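Local structure of nucleoside-diphosphate sugar epimerase (SulA family) (Corynebacterium glutamicum, 3OH8) at residues 9-14 / 132-137; 30-35 / 309-314; 346-351 / 425-430. The protein is probably an NAD(P)-dependent epimerase or related enzyme acting on nucleotide sugars, joining a Rossmann-fold module to a separate antiparallel-sheet domain. All coordinates share one frame; numbering follows the deposited sequence.

Contact 1 (9-14 / 132-137); sequences IPFPRE and DLKFLS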
loop_
_atom_site.group_PDB
_atom_site.type_symbol
_atom_site.label_atom_id
_atom_site.label_comp_id
_atom_site.label_asym_id
_atom_site.label_seq_id
_atom_site.Cartn_x
_atom_site.Cartn_y
_atom_site.Cartn_z
ATOM N N ILE A 9 18.905 -6.757 -1.546
ATOM C CA ILE A 9 18.089 -6.234 -0.454
ATOM C C ILE A 9 18.997 -6.093 0.759
ATOM O O ILE A 9 19.587 -7.084 1.198
ATOM C CB ILE A 9 16.959 -7.216 -0.093
ATOM C CG1 ILE A 9 16.052 -7.480 -1.309
ATOM C CG2 ILE A 9 16.136 -6.685 1.083
ATOM C CD1 ILE A 9 15.260 -6.279 -1.753
ATOM N N PRO A 10 19.123 -4.869 1.303
ATOM C CA PRO A 10 20.089 -4.645 2.383
ATOM C C PRO A 10 19.557 -5.120 3.730
ATOM O O PRO A 10 19.591 -4.367 4.695
ATOM C CB PRO A 10 20.258 -3.124 2.387
ATOM C CG PRO A 10 18.894 -2.607 1.964
ATOM C CD PRO A 10 18.358 -3.643 0.977
ATOM N N PHE A 11 19.080 -6.359 3.784
ATOM C CA PHE A 11 18.610 -6.964 5.026
ATOM C C PHE A 11 19.001 -8.444 5.014
ATOM O O PHE A 11 19.128 -9.028 3.945
ATOM C CB PHE A 11 17.093 -6.786 5.171
ATOM C CG PHE A 11 16.685 -5.358 5.393
ATOM C CD1 PHE A 11 16.802 -4.787 6.647
ATOM C CD2 PHE A 11 16.247 -4.572 4.336
ATOM C CE1 PHE A 11 16.467 -3.469 6.850
ATOM C CE2 PHE A 11 15.900 -3.248 4.532
ATOM C CZ PHE A 11 16.013 -2.693 5.789
ATOM N N PRO A 12 19.194 -9.041 6.201
ATOM C CA PRO A 12 19.630 -10.440 6.342
ATOM C C PRO A 12 18.684 -11.404 5.636
ATOM O O PRO A 12 17.471 -11.197 5.677
ATOM C CB PRO A 12 19.575 -10.672 7.855
ATOM C CG PRO A 12 19.746 -9.303 8.448
ATOM C CD PRO A 12 19.028 -8.373 7.505
ATOM N N ARG A 13 19.223 -12.448 5.012
ATOM C CA ARG A 13 18.397 -13.387 4.257
ATOM C C ARG A 13 17.331 -14.038 5.143
ATOM O O ARG A 13 16.223 -14.333 4.698
ATOM C CB ARG A 13 19.267 -14.459 3.580
ATOM C CG ARG A 13 18.461 -15.515 2.817
ATOM C CD ARG A 13 19.360 -16.377 1.924
ATOM N NE ARG A 13 20.481 -16.968 2.660
ATOM C CZ ARG A 13 20.517 -18.224 3.105
ATOM N NH1 ARG A 13 19.500 -19.046 2.882
ATOM N NH2 ARG A 13 21.584 -18.667 3.764
ATOM N N GLU A 14 17.659 -14.268 6.401
ATOM C CA GLU A 14 16.667 -14.832 7.310
ATOM C C GLU A 14 15.445 -13.904 7.465
ATOM O O GLU A 14 14.301 -14.360 7.480
ATOM C CB GLU A 14 17.316 -15.122 8.662
ATOM C CG GLU A 14 16.391 -15.708 9.702
ATOM C CD GLU A 14 17.049 -15.775 11.072
ATOM O OE1 GLU A 14 18.291 -15.886 11.132
ATOM O OE2 GLU A 14 16.325 -15.710 12.089
ATOM N N ASP A 132 9.250 -1.666 1.560
ATOM C CA ASP A 132 8.536 -2.254 2.700
ATOM C C ASP A 132 9.464 -2.592 3.856
ATOM O O ASP A 132 9.167 -2.294 5.011
ATOM C CB ASP A 132 7.792 -3.519 2.276
ATOM C CG ASP A 132 6.349 -3.239 1.903
ATOM O OD1 ASP A 132 6.055 -2.081 1.533
ATOM O OD2 ASP A 132 5.521 -4.166 1.979
ATOM N N LEU A 133 10.574 -3.250 3.547
ATOM C CA LEU A 133 11.522 -3.640 4.576
ATOM C C LEU A 133 12.197 -2.418 5.203
ATOM O O LEU A 133 12.381 -2.363 6.411
ATOM C CB LEU A 133 12.560 -4.603 3.995
ATOM C CG LEU A 133 12.010 -5.999 3.655
ATOM C CD1 LEU A 133 13.047 -6.784 2.875
ATOM C CD2 LEU A 133 11.585 -6.770 4.922
ATOM N N LYS A 134 12.569 -1.438 4.387
ATOM C CA LYS A 134 13.136 -0.198 4.938
ATOM C C LYS A 134 12.149 0.484 5.875
ATOM O O LYS A 134 12.527 0.967 6.954
ATOM C CB LYS A 134 13.580 0.752 3.832
ATOM C CG LYS A 134 14.908 0.348 3.190
ATOM C CD LYS A 134 15.334 1.328 2.095
ATOM C CE LYS A 134 16.734 0.969 1.584
ATOM N NZ LYS A 134 17.111 1.701 0.339
ATOM N N PHE A 135 10.882 0.521 5.467
ATOM C CA PHE A 135 9.862 1.126 6.307
ATOM C C PHE A 135 9.777 0.407 7.642
ATOM O O PHE A 135 9.711 1.046 8.694
ATOM C CB PHE A 135 8.462 1.087 5.670
ATOM C CG PHE A 135 7.369 1.421 6.663
ATOM C CD1 PHE A 135 7.147 2.739 7.041
ATOM C CD2 PHE A 135 6.637 0.426 7.278
ATOM C CE1 PHE A 135 6.186 3.060 7.987
ATOM C CE2 PHE A 135 5.671 0.735 8.226
ATOM C CZ PHE A 135 5.444 2.057 8.578
ATOM N N LEU A 136 9.728 -0.921 7.603
ATOM C CA LEU A 136 9.642 -1.680 8.854
ATOM C C LEU A 136 10.850 -1.391 9.745
ATOM O O LEU A 136 10.728 -1.327 10.964
ATOM C CB LEU A 136 9.521 -3.181 8.582
ATOM C CG LEU A 136 8.219 -3.614 7.884
ATOM C CD1 LEU A 136 8.371 -5.038 7.380
ATOM C CD2 LEU A 136 7.016 -3.491 8.815
ATOM N N SER A 137 12.014 -1.221 9.123
ATOM C CA SER A 137 13.258 -0.974 9.853
ATOM C C SER A 137 13.230 0.394 10.554
ATOM O O SER A 137 13.499 0.491 11.757
ATOM C CB SER A 137 14.444 -1.045 8.890
ATOM O OG SER A 137 15.665 -0.761 9.553
#

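Contact 2 (30-35 / 309-314); sequences TPPFIP and SGRGGM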
loop_
_atom_site.group_PDB
_atom_site.type_symbol
_atom_site.label_atom_id
_atom_site.label_comp_id
_atom_site.label_asym_id
_atom_site.label_seq_id
_atom_site.Cartn_x
_atom_site.Cartn_y
_atom_site.Cartn_z
ATOM N N THR A 30 2.079 -7.949 -5.419
ATOM C CA THR A 30 1.242 -8.011 -6.615
ATOM C C THR A 30 1.162 -6.615 -7.244
ATOM O O THR A 30 0.778 -5.661 -6.582
ATOM C CB THR A 30 -0.189 -8.522 -6.293
ATOM O OG1 THR A 30 -0.118 -9.865 -5.804
ATOM C CG2 THR A 30 -1.064 -8.508 -7.544
ATOM N N PRO A 31 1.545 -6.490 -8.524
ATOM C CA PRO A 31 1.555 -5.172 -9.174
ATOM C C PRO A 31 0.142 -4.570 -9.283
ATOM O O PRO A 31 -0.785 -5.232 -9.756
ATOM C CB PRO A 31 2.113 -5.471 -10.576
ATOM C CG PRO A 31 2.847 -6.769 -10.437
ATOM C CD PRO A 31 2.103 -7.550 -9.386
ATOM N N PRO A 32 -0.019 -3.312 -8.853
ATOM C CA PRO A 32 -1.341 -2.673 -8.912
ATOM C C PRO A 32 -1.779 -2.424 -10.347
ATOM O O PRO A 32 -2.969 -2.236 -10.581
ATOM C CB PRO A 32 -1.121 -1.316 -8.218
ATOM C CG PRO A 32 0.208 -1.401 -7.549
ATOM C CD PRO A 32 1.005 -2.435 -8.267
ATOM N N PHE A 33 -0.837 -2.425 -11.287
ATOM C CA PHE A 33 -1.136 -2.037 -12.658
ATOM C C PHE A 33 -1.430 -3.257 -13.513
ATOM O O PHE A 33 -1.508 -3.178 -14.741
ATOM C CB PHE A 33 0.024 -1.239 -13.244
ATOM C CG PHE A 33 1.380 -1.843 -12.957
ATOM C CD1 PHE A 33 2.110 -1.446 -11.846
ATOM C CD2 PHE A 33 1.919 -2.815 -13.799
ATOM C CE1 PHE A 33 3.356 -1.994 -11.575
ATOM C CE2 PHE A 33 3.162 -3.377 -13.533
ATOM C CZ PHE A 33 3.886 -2.965 -12.422
ATOM N N ILE A 34 -1.561 -4.398 -12.858
ATOM C CA ILE A 34 -2.010 -5.608 -13.536
ATOM C C ILE A 34 -3.231 -6.103 -12.780
ATOM O O ILE A 34 -3.174 -6.235 -11.566
ATOM C CB ILE A 34 -0.910 -6.665 -13.535
ATOM C CG1 ILE A 34 0.311 -6.125 -14.276
ATOM C CG2 ILE A 34 -1.410 -7.947 -14.171
ATOM C CD1 ILE A 34 1.461 -7.104 -14.378
ATOM N N PRO A 35 -4.343 -6.359 -13.492
ATOM C CA PRO A 35 -5.644 -6.639 -12.862
ATOM C C PRO A 35 -5.710 -8.035 -12.247
ATOM O O PRO A 35 -6.603 -8.823 -12.558
ATOM C CB PRO A 35 -6.624 -6.529 -14.030
ATOM C CG PRO A 35 -5.799 -6.931 -15.226
ATOM C CD PRO A 35 -4.422 -6.366 -14.962
ATOM N N SER A 309 -3.173 5.196 -6.433
ATOM C CA SER A 309 -2.984 3.752 -6.519
ATOM C C SER A 309 -3.237 3.294 -7.942
ATOM O O SER A 309 -4.153 3.787 -8.610
ATOM C CB SER A 309 -3.942 3.028 -5.570
ATOM O OG SER A 309 -4.040 1.653 -5.904
ATOM N N GLY A 310 -2.438 2.337 -8.401
ATOM C CA GLY A 310 -2.640 1.775 -9.722
ATOM C C GLY A 310 -3.906 0.938 -9.801
ATOM O O GLY A 310 -4.445 0.718 -10.881
ATOM N N ARG A 311 -4.400 0.458 -8.668
ATOM C CA ARG A 311 -5.515 -0.480 -8.747
ATOM C C ARG A 311 -6.893 0.089 -8.411
ATOM O O ARG A 311 -7.884 -0.631 -8.467
ATOM C CB ARG A 311 -5.250 -1.763 -7.951
ATOM C CG ARG A 311 -4.894 -1.574 -6.503
ATOM C CD ARG A 311 -4.943 -2.912 -5.759
ATOM N NE ARG A 311 -3.944 -3.873 -6.232
ATOM C CZ ARG A 311 -2.707 -3.964 -5.750
ATOM N NH1 ARG A 311 -2.308 -3.135 -4.795
ATOM N NH2 ARG A 311 -1.868 -4.884 -6.221
ATOM N N GLY A 312 -6.978 1.371 -8.088
ATOM C CA GLY A 312 -8.282 1.918 -7.762
ATOM C C GLY A 312 -8.182 3.373 -7.417
ATOM O O GLY A 312 -7.096 3.930 -7.419
ATOM N N GLY A 313 -9.317 3.998 -7.120
ATOM C CA GLY A 313 -9.307 5.392 -6.734
ATOM C C GLY A 313 -9.121 6.291 -7.933
ATOM O O GLY A 313 -9.362 5.870 -9.067
HETATM N N MSE A 314 -8.670 7.520 -7.690
HETATM C CA MSE A 314 -8.606 8.527 -8.745
HETATM C C MSE A 314 -7.517 8.322 -9.802
HETATM O O MSE A 314 -7.679 8.760 -10.938
HETATM C CB MSE A 314 -8.471 9.932 -8.146
HETATM C CG MSE A 314 -9.705 10.446 -7.421
HETATM SE SE MSE A 314 -11.252 10.381 -8.369
HETATM C CE MSE A 314 -12.147 9.245 -7.348
HETATM O O HOH W 1 0.409 -4.192 -4.028
HETATM O O HOH W 2 -3.249 -5.808 -8.664
#

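Contact 3 (346-351 / 425-430); sequences TDIYYR and HTFRYT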
loop_
_atom_site.group_PDB
_atom_site.type_symbol
_atom_site.label_atom_id
_atom_site.label_comp_id
_atom_site.label_asym_id
_atom_site.label_seq_id
_atom_site.Cartn_x
_atom_site.Cartn_y
_atom_site.Cartn_z
ATOM N N THR A 346 -0.522 4.231 3.723
ATOM C CA THR A 346 -0.489 3.107 4.655
ATOM C C THR A 346 0.690 3.214 5.640
ATOM O O THR A 346 0.523 2.912 6.824
ATOM C CB THR A 346 -0.548 1.714 3.958
ATOM O OG1 THR A 346 0.605 1.521 3.130
ATOM C CG2 THR A 346 -1.810 1.608 3.092
ATOM N N ASP A 347 1.864 3.647 5.166
ATOM C CA ASP A 347 2.992 3.895 6.077
ATOM C C ASP A 347 2.558 4.790 7.233
ATOM O O ASP A 347 2.917 4.558 8.393
ATOM C CB ASP A 347 4.170 4.548 5.355
ATOM C CG ASP A 347 5.018 3.544 4.575
ATOM O OD1 ASP A 347 4.677 2.337 4.546
ATOM O OD2 ASP A 347 6.029 3.973 3.987
ATOM N N ILE A 348 1.794 5.834 6.907
ATOM C CA ILE A 348 1.363 6.796 7.922
ATOM C C ILE A 348 0.389 6.148 8.898
ATOM O O ILE A 348 0.500 6.337 10.108
ATOM C CB ILE A 348 0.790 8.070 7.267
ATOM C CG1 ILE A 348 1.942 8.860 6.626
ATOM C CG2 ILE A 348 0.088 8.936 8.291
ATOM C CD1 ILE A 348 1.497 9.909 5.600
ATOM N N TYR A 349 -0.551 5.360 8.388
ATOM C CA TYR A 349 -1.442 4.622 9.284
ATOM C C TYR A 349 -0.657 3.682 10.190
ATOM O O TYR A 349 -0.869 3.630 11.406
ATOM C CB TYR A 349 -2.483 3.826 8.483
ATOM C CG TYR A 349 -3.734 4.644 8.186
ATOM C CD1 TYR A 349 -4.710 4.831 9.159
ATOM C CD2 TYR A 349 -3.944 5.205 6.925
ATOM C CE1 TYR A 349 -5.868 5.581 8.888
ATOM C CE2 TYR A 349 -5.086 5.950 6.649
ATOM C CZ TYR A 349 -6.037 6.142 7.637
ATOM O OH TYR A 349 -7.173 6.881 7.358
ATOM N N TYR A 350 0.242 2.926 9.569
ATOM C CA TYR A 350 1.040 1.926 10.270
ATOM C C TYR A 350 1.843 2.618 11.362
ATOM O O TYR A 350 1.800 2.213 12.525
ATOM C CB TYR A 350 1.936 1.218 9.248
ATOM C CG TYR A 350 2.621 -0.050 9.708
ATOM C CD1 TYR A 350 3.360 -0.084 10.877
ATOM C CD2 TYR A 350 2.564 -1.208 8.929
ATOM C CE1 TYR A 350 4.015 -1.259 11.280
ATOM C CE2 TYR A 350 3.208 -2.375 9.317
ATOM C CZ TYR A 350 3.933 -2.392 10.494
ATOM O OH TYR A 350 4.571 -3.555 10.874
ATOM N N ARG A 351 2.536 3.696 11.001
ATOM C CA ARG A 351 3.251 4.477 11.995
ATOM C C ARG A 351 2.337 4.963 13.121
ATOM O O ARG A 351 2.699 4.879 14.300
ATOM C CB ARG A 351 3.968 5.677 11.360
ATOM C CG ARG A 351 4.798 6.431 12.379
ATOM C CD ARG A 351 5.557 7.630 11.822
ATOM N NE ARG A 351 6.287 8.250 12.922
ATOM C CZ ARG A 351 7.400 8.961 12.800
ATOM N NH1 ARG A 351 7.930 9.188 11.606
ATOM N NH2 ARG A 351 7.990 9.430 13.895
ATOM N N HIS A 425 9.654 12.312 9.465
ATOM C CA HIS A 425 9.097 11.187 8.719
ATOM C C HIS A 425 9.761 11.075 7.353
ATOM O O HIS A 425 9.964 12.074 6.666
ATOM C CB HIS A 425 7.579 11.367 8.564
ATOM C CG HIS A 425 6.890 10.201 7.932
ATOM N ND1 HIS A 425 6.641 9.029 8.610
ATOM C CD2 HIS A 425 6.385 10.031 6.685
ATOM C CE1 HIS A 425 6.017 8.182 7.811
ATOM N NE2 HIS A 425 5.857 8.765 6.635
ATOM N N THR A 426 10.083 9.853 6.950
ATOM C CA THR A 426 10.606 9.592 5.621
ATOM C C THR A 426 9.441 9.198 4.718
ATOM O O THR A 426 8.642 8.330 5.068
ATOM C CB THR A 426 11.655 8.450 5.661
ATOM O OG1 THR A 426 12.806 8.877 6.410
ATOM C CG2 THR A 426 12.086 8.026 4.250
ATOM N N PHE A 427 9.334 9.845 3.561
ATOM C CA PHE A 427 8.319 9.481 2.579
ATOM C C PHE A 427 8.956 8.625 1.505
ATOM O O PHE A 427 10.085 8.870 1.097
ATOM C CB PHE A 427 7.720 10.724 1.918
ATOM C CG PHE A 427 6.827 11.514 2.817
ATOM C CD1 PHE A 427 7.350 12.484 3.650
ATOM C CD2 PHE A 427 5.460 11.290 2.827
ATOM C CE1 PHE A 427 6.531 13.228 4.482
ATOM C CE2 PHE A 427 4.628 12.024 3.664
ATOM C CZ PHE A 427 5.161 12.995 4.492
ATOM N N ARG A 428 8.220 7.624 1.041
ATOM C CA ARG A 428 8.664 6.798 -0.064
ATOM C C ARG A 428 8.684 7.594 -1.362
ATOM O O ARG A 428 9.605 7.456 -2.167
ATOM C CB ARG A 428 7.736 5.600 -0.231
ATOM C CG ARG A 428 7.758 4.637 0.950
ATOM C CD ARG A 428 7.063 3.329 0.592
ATOM N NE ARG A 428 6.781 2.517 1.779
ATOM C CZ ARG A 428 6.524 1.215 1.740
ATOM N NH1 ARG A 428 6.519 0.589 0.572
ATOM N NH2 ARG A 428 6.272 0.539 2.863
ATOM N N TYR A 429 7.657 8.412 -1.574
ATOM C CA TYR A 429 7.555 9.198 -2.800
ATOM C C TYR A 429 7.239 10.657 -2.496
ATOM O O TYR A 429 6.118 11.007 -2.139
ATOM C CB TYR A 429 6.507 8.589 -3.725
ATOM C CG TYR A 429 6.756 7.123 -3.942
ATOM C CD1 TYR A 429 7.758 6.696 -4.808
ATOM C CD2 TYR A 429 6.026 6.163 -3.244
ATOM C CE1 TYR A 429 8.022 5.341 -4.990
ATOM C CE2 TYR A 429 6.272 4.809 -3.425
ATOM C CZ TYR A 429 7.282 4.412 -4.296
ATOM O OH TYR A 429 7.547 3.089 -4.481
ATOM N N THR A 430 8.247 11.508 -2.621
ATOM C CA THR A 430 8.050 12.932 -2.390
ATOM C C THR A 430 7.551 13.618 -3.668
ATOM O O THR A 430 6.923 14.678 -3.614
ATOM C CB THR A 430 9.357 13.605 -1.898
ATOM O OG1 THR A 430 10.409 13.314 -2.818
ATOM C CG2 THR A 430 9.762 13.065 -0.530
HETATM O O HOH W 3 7.419 5.803 5.366
#

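Contact 1 (9-14 / 132-137)
Phe11 brings the far side of its ring, CE1, CE2 and CZ, to Leu133 and Ser137 of helix 119-139, where the end of the first strand meets the long helix of an N-terminal domain whose antiparallel sheet and closing helix are consistent with a helix-grip (START-like) fold. Packing is tightest at the buried end. Phe11 CE2 lies 3.6 Å from Leu133 CB, the two side chains running past each other in opposite directions. Leu133 CD1 reaches Ile9 CG2 at 3.6 Å, the pair crossing at about a right angle, while Trp19 of helix 13-21 covers Leu133 and Val16 touches both Ile9 and Phe11. With CG anti to its own carbonyl carbon (chi1 -68°), Phe11 leaves the loop in the direction of the helix. One turn on from Leu133, Ser137 CB sits 3.8 Å from Phe11 CE1, with OG in the ring plane at the edge. The solvent side is looser. Pro10, exposed at the centre of an inverse gamma turn, meets the aliphatic chain of Lys134, which is extended beyond CG and crosses the proline at about a right angle, Lys134 CE standing 4.2 Å from Pro10 CG.

Contact 2 (30-35 / 309-314)
A type I beta turn, Pro31 to Ile34, meets an ST turn at Ser309, Pro32 and Arg311 forming the bulk of this buried junction between the N-terminal antiparallel-sheet domain and the Rossmann-fold part. In the ST turn, Ser309 OG accepts a hydrogen bond from Arg311 N at 3.0 Å. Arg311 CG occupies the crowded position between its backbone N and carbonyl carbon (chi1 55°), and a bend at chi3 carries on the chain, whose guanidinium lies across the proline turn. Pro32 CA rests 3.5 Å above one guanidinium face, displaced toward the rim, and the proline and arginine side chains cross obliquely. At the edge of the same group, Arg311 NH2 donates to Thr30 O at 2.8 Å with a bent N-H...O angle of 133°. The oxygen lies close to the guanidinium plane, whereas NH2 stands well above the carbonyl plane, 54° out of it. Two waters in the guanidinium plane extend the grip: one joins Arg311 NH1 to Thr30 O, the other joins Arg311 NH2 to Pro31 O at 2.8 Å from the carbonyl oxygen. The backbones also come close, with Pro32 CA 4.7 Å from Gly310 CA. Pro32 O and Gly310 O, both acceptors, sit 3.3 Å apart without bonding. Thr30 OG1 is held by Val26 O, and Gly310 N by Glu439 of helix 432-440, while Tyr124 of helix 119-139 packs on Pro32. Residues 309-314 follow strand 298-308, at the C-terminal ends of the parallel strands; in extended short-chain dehydrogenases/reductases, loops at these ends commonly border the substrate cleft of the Rossmann fold.

Contact 3 (346-351 / 425-430)
Asp347 and Arg428 form a two-pronged salt bridge. Arg428 NE meets Asp347 OD2 on its syn side at 2.7 Å, with a fairly straight N-H...O angle of 153°; the second prong, Arg428 NH2 to Asp347 OD1 at 2.9 Å, is weak and more bent. The carboxylate and guanidinium planes are turned 49° apart, so the pair is twisted rather than flat. Both carboxylate oxygens have further partners: Gln166 NE2 bonds to OD1, and a water donates to Asp347 OD2 at 2.7 Å and to Thr426 O at 2.8 Å. Arg428 NH1 in turn pairs with Asp132 of helix 119-139, which leaves the guanidinium shared between two carboxylates, whose negative charge it probably offsets. One turn along the helix, Arg351 NH1 donates to His425 ND1 at 3.3 Å, almost exactly in the imidazole plane. A ring nitrogen used as acceptor here suggests a neutral histidine with its proton on NE2. The stronger partner of Arg351 is Asp355, which takes NE. These bonds tie helix 342-354 of the Rossmann fold to the loop before helix 432-440, in the part of the chain assigned to DUF1731. Beside the polar pairs, Ile348 packs on His425 and Phe427. His425 CG is anti to its backbone N (chi1 -174°), and the ring beyond reaches the helix, where NE2 lies 3.9 Å from Ile348 CG1. Ile348 CD1 approaches Phe427 CE2 at 4.2 Å. Phe427 also offers one face to the imidazole, with His425 CD2 standing 3.8 Å above the centre of the phenyl ring. Leu420 of helix 418-422 touches Ile348, His425 and Phe427.

How the contacts relate
Contacts 1 and 3 join directly, their centres 16 Å apart. Asp132 OD1 lies 2.9 Å from Arg428 NH1 in a salt bridge, and about one helical turn on, Phe135 and Leu136 pack on Asp347 and Tyr350, the Phe135 and Tyr350 rings meeting edge-to-face. Helix 119-139 thus faces the strand end and following loop in contact 1, and helix 342-354 with the Arg428 loop in contact 3. Contact 2 is separate, with centres 24 Å from contact 1 and 19 Å from contact 3 and nearest atoms about 9 Å from either. The same helix still reaches it through Tyr124, and helix 432-440 through Glu439. The N-terminal domain meets the Rossmann part directly in contact 2, and elsewhere through helix 119-139 on contact 3.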